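PDB 4FFK: superoxide dismutase from Acidilobus saccharovorans, which catalyses the dismutation of superoxide to molecular oxygen and hydrogen peroxide at a bound iron(III) ion. Local coordinates for residues 29-32 with 33-37; 198-202 with 203-207. All blocks are in the same frame, centred on the assembly; numbering follows the deposited sequence.

In the fold
Contact 1 (29-32 with 33-37) comes first along the chain, in the loop that leads into helix 37-66 of the alpha-hairpin domain; contact 2 (198-202 with 203-207) lies near the C-terminus, where the chain passes from helix 192-199 to helix 205-216 of the C-terminal domain. Their centres are about 13 Å apart, on the same side of the chain's centre, and the two touch directly. I34 CD1 packs 3.5 Å from D201 CB, and L202 CD1 meets L31 CB and I35 CD1. This small apolar seam therefore joins the two domains of the iron/manganese superoxide dismutase fold, whose iron is held by H43, H92, D178 and H182.

Contact 1: 29-32 with 33-37; sequences DALE and PIISA
E32 reaches forward along the chain to A37: OE2 accepts the backbone N of A37 at 2.9 Å, along a nearly straight N-H (171°), the donor standing well above the carboxylate plane. The same oxygen lies 3.6 Å from A37 CB, while OE1 and CD sit over S36 CA. A bend at chi2 (-103°) folds the glutamate chain onto this stretch. On the other side of the loop the side chains of L31 and I35 lie alongside each other, CB to CB at 4.0 Å. The carbonyl of L31 ties the turn together, taking a straight bond from I35 N at 3.1 Å and a weak one from I34 N. Between the two halves, water 1 accepts from L31 N and donates to I35 O (2.8 Å). A type I turn from D29 to E32 and the cis peptide before P33 bring the chain round. Further out, S36 is the N-cap of helix 37-66: its OG bonds T39 N and also D187. With E32 OE2 taking the N-H of A37 and S36 OG that of T39, two N-H groups at the start of the helix are satisfied, and the glutamate's negative charge would probably interact favourably with the helix dipole.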
# COMPACT_ATOMS: atom_id res chain seq x y z
N ASP A 29 30.73 9.48 13.65
CA ASP A 29 30.86 10.80 13.07
C ASP A 29 31.56 10.76 11.72
O ASP A 29 31.92 11.80 11.17
CB ASP A 29 31.54 11.75 14.05
CG ASP A 29 32.83 11.19 14.56
OD1 ASP A 29 33.48 10.47 13.78
OD2 ASP A 29 33.17 11.47 15.73
N ALA A 30 31.69 9.56 11.14
CA ALA A 30 32.41 9.40 9.90
C ALA A 30 31.74 10.15 8.74
O ALA A 30 32.40 10.50 7.78
CB ALA A 30 32.55 7.96 9.56
N LEU A 31 30.42 10.38 8.83
CA LEU A 31 29.69 11.00 7.75
C LEU A 31 29.43 12.46 7.92
O LEU A 31 28.81 13.06 7.06
CB LEU A 31 28.36 10.24 7.52
CG LEU A 31 28.50 8.74 7.42
CD1 LEU A 31 27.05 8.21 7.08
CD2 LEU A 31 29.45 8.26 6.33
N GLU A 32 29.89 13.05 9.04
CA GLU A 32 29.81 14.48 9.24
C GLU A 32 30.54 15.27 8.13
O GLU A 32 31.51 14.78 7.57
CB GLU A 32 30.37 14.86 10.60
CG GLU A 32 29.77 14.12 11.75
CD GLU A 32 28.80 14.94 12.51
OE1 GLU A 32 28.28 15.96 11.94
OE2 GLU A 32 28.57 14.57 13.68
N PRO A 33 30.06 16.47 7.81
CA PRO A 33 28.92 17.15 8.36
C PRO A 33 27.60 16.77 7.63
O PRO A 33 26.58 17.38 7.87
CB PRO A 33 29.25 18.62 8.10
CG PRO A 33 29.94 18.55 6.74
CD PRO A 33 30.68 17.26 6.71
N ILE A 34 27.64 15.76 6.75
CA ILE A 34 26.45 15.45 5.91
C ILE A 34 25.38 14.73 6.71
O ILE A 34 24.21 15.09 6.65
CB ILE A 34 26.83 14.67 4.66
CG1 ILE A 34 27.74 15.57 3.80
CG2 ILE A 34 25.60 14.33 3.84
CD1 ILE A 34 28.40 14.80 2.68
N ILE A 35 25.81 13.75 7.46
CA ILE A 35 24.93 13.09 8.36
C ILE A 35 25.59 13.06 9.72
O ILE A 35 26.73 12.59 9.82
CB ILE A 35 24.63 11.67 7.91
CG1 ILE A 35 23.96 11.66 6.52
CG2 ILE A 35 23.77 10.94 9.01
CD1 ILE A 35 23.73 10.22 5.95
N SER A 36 24.86 13.53 10.72
CA SER A 36 25.39 13.70 12.06
C SER A 36 25.60 12.40 12.79
O SER A 36 24.96 11.39 12.52
CB SER A 36 24.56 14.67 12.90
OG SER A 36 23.27 14.21 13.27
N ALA A 37 26.57 12.42 13.71
CA ALA A 37 26.72 11.32 14.61
C ALA A 37 25.40 11.00 15.29
O ALA A 37 25.14 9.84 15.51
CB ALA A 37 27.76 11.66 15.72
O HOH W 1 28.57 10.91 10.99

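Contact 2: 198-202 with 203-207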
# COMPACT_ATOMS: atom_id res chain seq x y z
N SER A 198 23.20 16.12 -0.70
CA SER A 198 24.48 15.95 -0.01
C SER A 198 24.88 14.50 0.14
O SER A 198 26.05 14.16 0.18
CB SER A 198 24.47 16.59 1.40
OG SER A 198 23.71 17.77 1.45
N TRP A 199 23.87 13.63 0.22
CA TRP A 199 24.15 12.23 0.40
C TRP A 199 25.03 11.69 -0.71
O TRP A 199 25.86 10.82 -0.47
CB TRP A 199 22.79 11.48 0.50
CG TRP A 199 22.91 9.98 0.34
CD1 TRP A 199 23.18 9.04 1.32
CD2 TRP A 199 22.70 9.26 -0.86
NE1 TRP A 199 23.20 7.79 0.75
CE2 TRP A 199 22.89 7.90 -0.57
CE3 TRP A 199 22.39 9.64 -2.18
CZ2 TRP A 199 22.77 6.87 -1.56
CZ3 TRP A 199 22.30 8.63 -3.15
CH2 TRP A 199 22.47 7.25 -2.83
N TRP A 200 24.93 12.26 -1.90
CA TRP A 200 25.85 11.93 -3.01
C TRP A 200 27.30 11.91 -2.62
O TRP A 200 28.06 11.06 -3.12
CB TRP A 200 25.63 12.84 -4.22
CG TRP A 200 24.28 12.58 -4.86
CD1 TRP A 200 23.15 13.25 -4.63
CD2 TRP A 200 23.94 11.50 -5.74
NE1 TRP A 200 22.11 12.72 -5.35
CE2 TRP A 200 22.57 11.62 -6.01
CE3 TRP A 200 24.64 10.42 -6.25
CZ2 TRP A 200 21.90 10.72 -6.84
CZ3 TRP A 200 23.99 9.54 -7.11
CH2 TRP A 200 22.64 9.70 -7.38
N ASP A 201 27.68 12.80 -1.71
CA ASP A 201 29.09 12.92 -1.29
C ASP A 201 29.55 11.85 -0.34
O ASP A 201 30.73 11.81 0.04
CB ASP A 201 29.33 14.29 -0.67
CG ASP A 201 29.06 15.41 -1.65
OD1 ASP A 201 29.26 15.16 -2.84
OD2 ASP A 201 28.63 16.50 -1.24
N LEU A 202 28.61 11.02 0.12
CA LEU A 202 28.94 9.94 1.02
C LEU A 202 29.01 8.61 0.33
O LEU A 202 29.44 7.62 0.93
CB LEU A 202 27.89 9.87 2.11
CG LEU A 202 27.85 11.04 3.09
CD1 LEU A 202 26.91 10.72 4.18
CD2 LEU A 202 29.28 11.22 3.67
N ILE A 203 28.59 8.56 -0.92
CA ILE A 203 28.46 7.24 -1.55
C ILE A 203 29.81 6.55 -1.63
O ILE A 203 30.78 7.10 -2.16
CB ILE A 203 27.77 7.29 -2.93
CG1 ILE A 203 26.33 7.73 -2.74
CG2 ILE A 203 27.74 5.89 -3.58
CD1 ILE A 203 25.72 8.33 -3.96
N ASN A 204 29.87 5.37 -1.02
CA ASN A 204 30.93 4.45 -1.29
C ASN A 204 30.71 3.71 -2.61
O ASN A 204 30.12 2.62 -2.68
CB ASN A 204 31.13 3.54 -0.11
CG ASN A 204 32.34 2.65 -0.30
OD1 ASN A 204 32.77 2.02 0.62
ND2 ASN A 204 32.84 2.57 -1.51
N TRP A 205 31.22 4.30 -3.68
CA TRP A 205 31.05 3.70 -5.00
C TRP A 205 31.77 2.35 -5.20
O TRP A 205 31.46 1.61 -6.14
CB TRP A 205 31.36 4.70 -6.12
CG TRP A 205 30.30 5.69 -6.31
CD1 TRP A 205 30.34 7.00 -5.96
CD2 TRP A 205 28.99 5.46 -6.87
NE1 TRP A 205 29.16 7.62 -6.30
CE2 TRP A 205 28.31 6.70 -6.85
CE3 TRP A 205 28.32 4.33 -7.37
CZ2 TRP A 205 26.99 6.85 -7.30
CZ3 TRP A 205 27.03 4.48 -7.87
CH2 TRP A 205 26.37 5.73 -7.82
N ASP A 206 32.73 2.05 -4.34
CA ASP A 206 33.44 0.77 -4.41
C ASP A 206 32.56 -0.31 -3.86
O ASP A 206 32.51 -1.42 -4.42
CB ASP A 206 34.73 0.78 -3.58
CG ASP A 206 35.81 1.70 -4.17
OD1 ASP A 206 35.92 1.80 -5.42
OD2 ASP A 206 36.51 2.32 -3.37
N ASP A 207 31.92 0.01 -2.73
CA ASP A 207 30.92 -0.86 -2.15
C ASP A 207 29.87 -1.21 -3.22
O ASP A 207 29.57 -2.38 -3.40
CB ASP A 207 30.23 -0.20 -0.98
CG ASP A 207 28.98 -0.95 -0.59
OD1 ASP A 207 29.09 -2.01 0.01
OD2 ASP A 207 27.90 -0.50 -0.99
O HOH W 2 28.25 10.55 -5.84
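The backbone passes from helix 192-199 through a short linker to N204, the N-cap of helix 205-216; across the linker I203 N makes a weak 3.4 Å bond to W200 O. I203 fills the angle between three tryptophans. Its CD1 lies over one face of the W199 six-membered ring as a CH-pi contact, 3.8 Å from the centroid, and the same methyl meets W200 CE3 obliquely at 3.3 Å. CG1 lies beside the backbone N (chi1 -65°), which directs CD1 between these two indoles and puts the CG2 branch over the centre of one face of W205, 3.3 Å above its plane. W200 and W205 meet at their edges, CZ3 to CZ2 at 4.0 Å. Water 2 lies in the plane of both rings, donating to W200 O at 2.8 Å and accepting from W205 NE1 at 3.1 Å, so the indole N-H is linked to the linker's backbone. Strand 172-178 adds L175 against W199, I203 and W205, and K128 makes a cation-pi contact with W200. The W199 side chain is about 11 Å from the bound iron(III) ion. This is a buried aromatic cluster joining two helices to the antiparallel sheet in the C-terminal alpha/beta domain of iron/manganese superoxide dismutases.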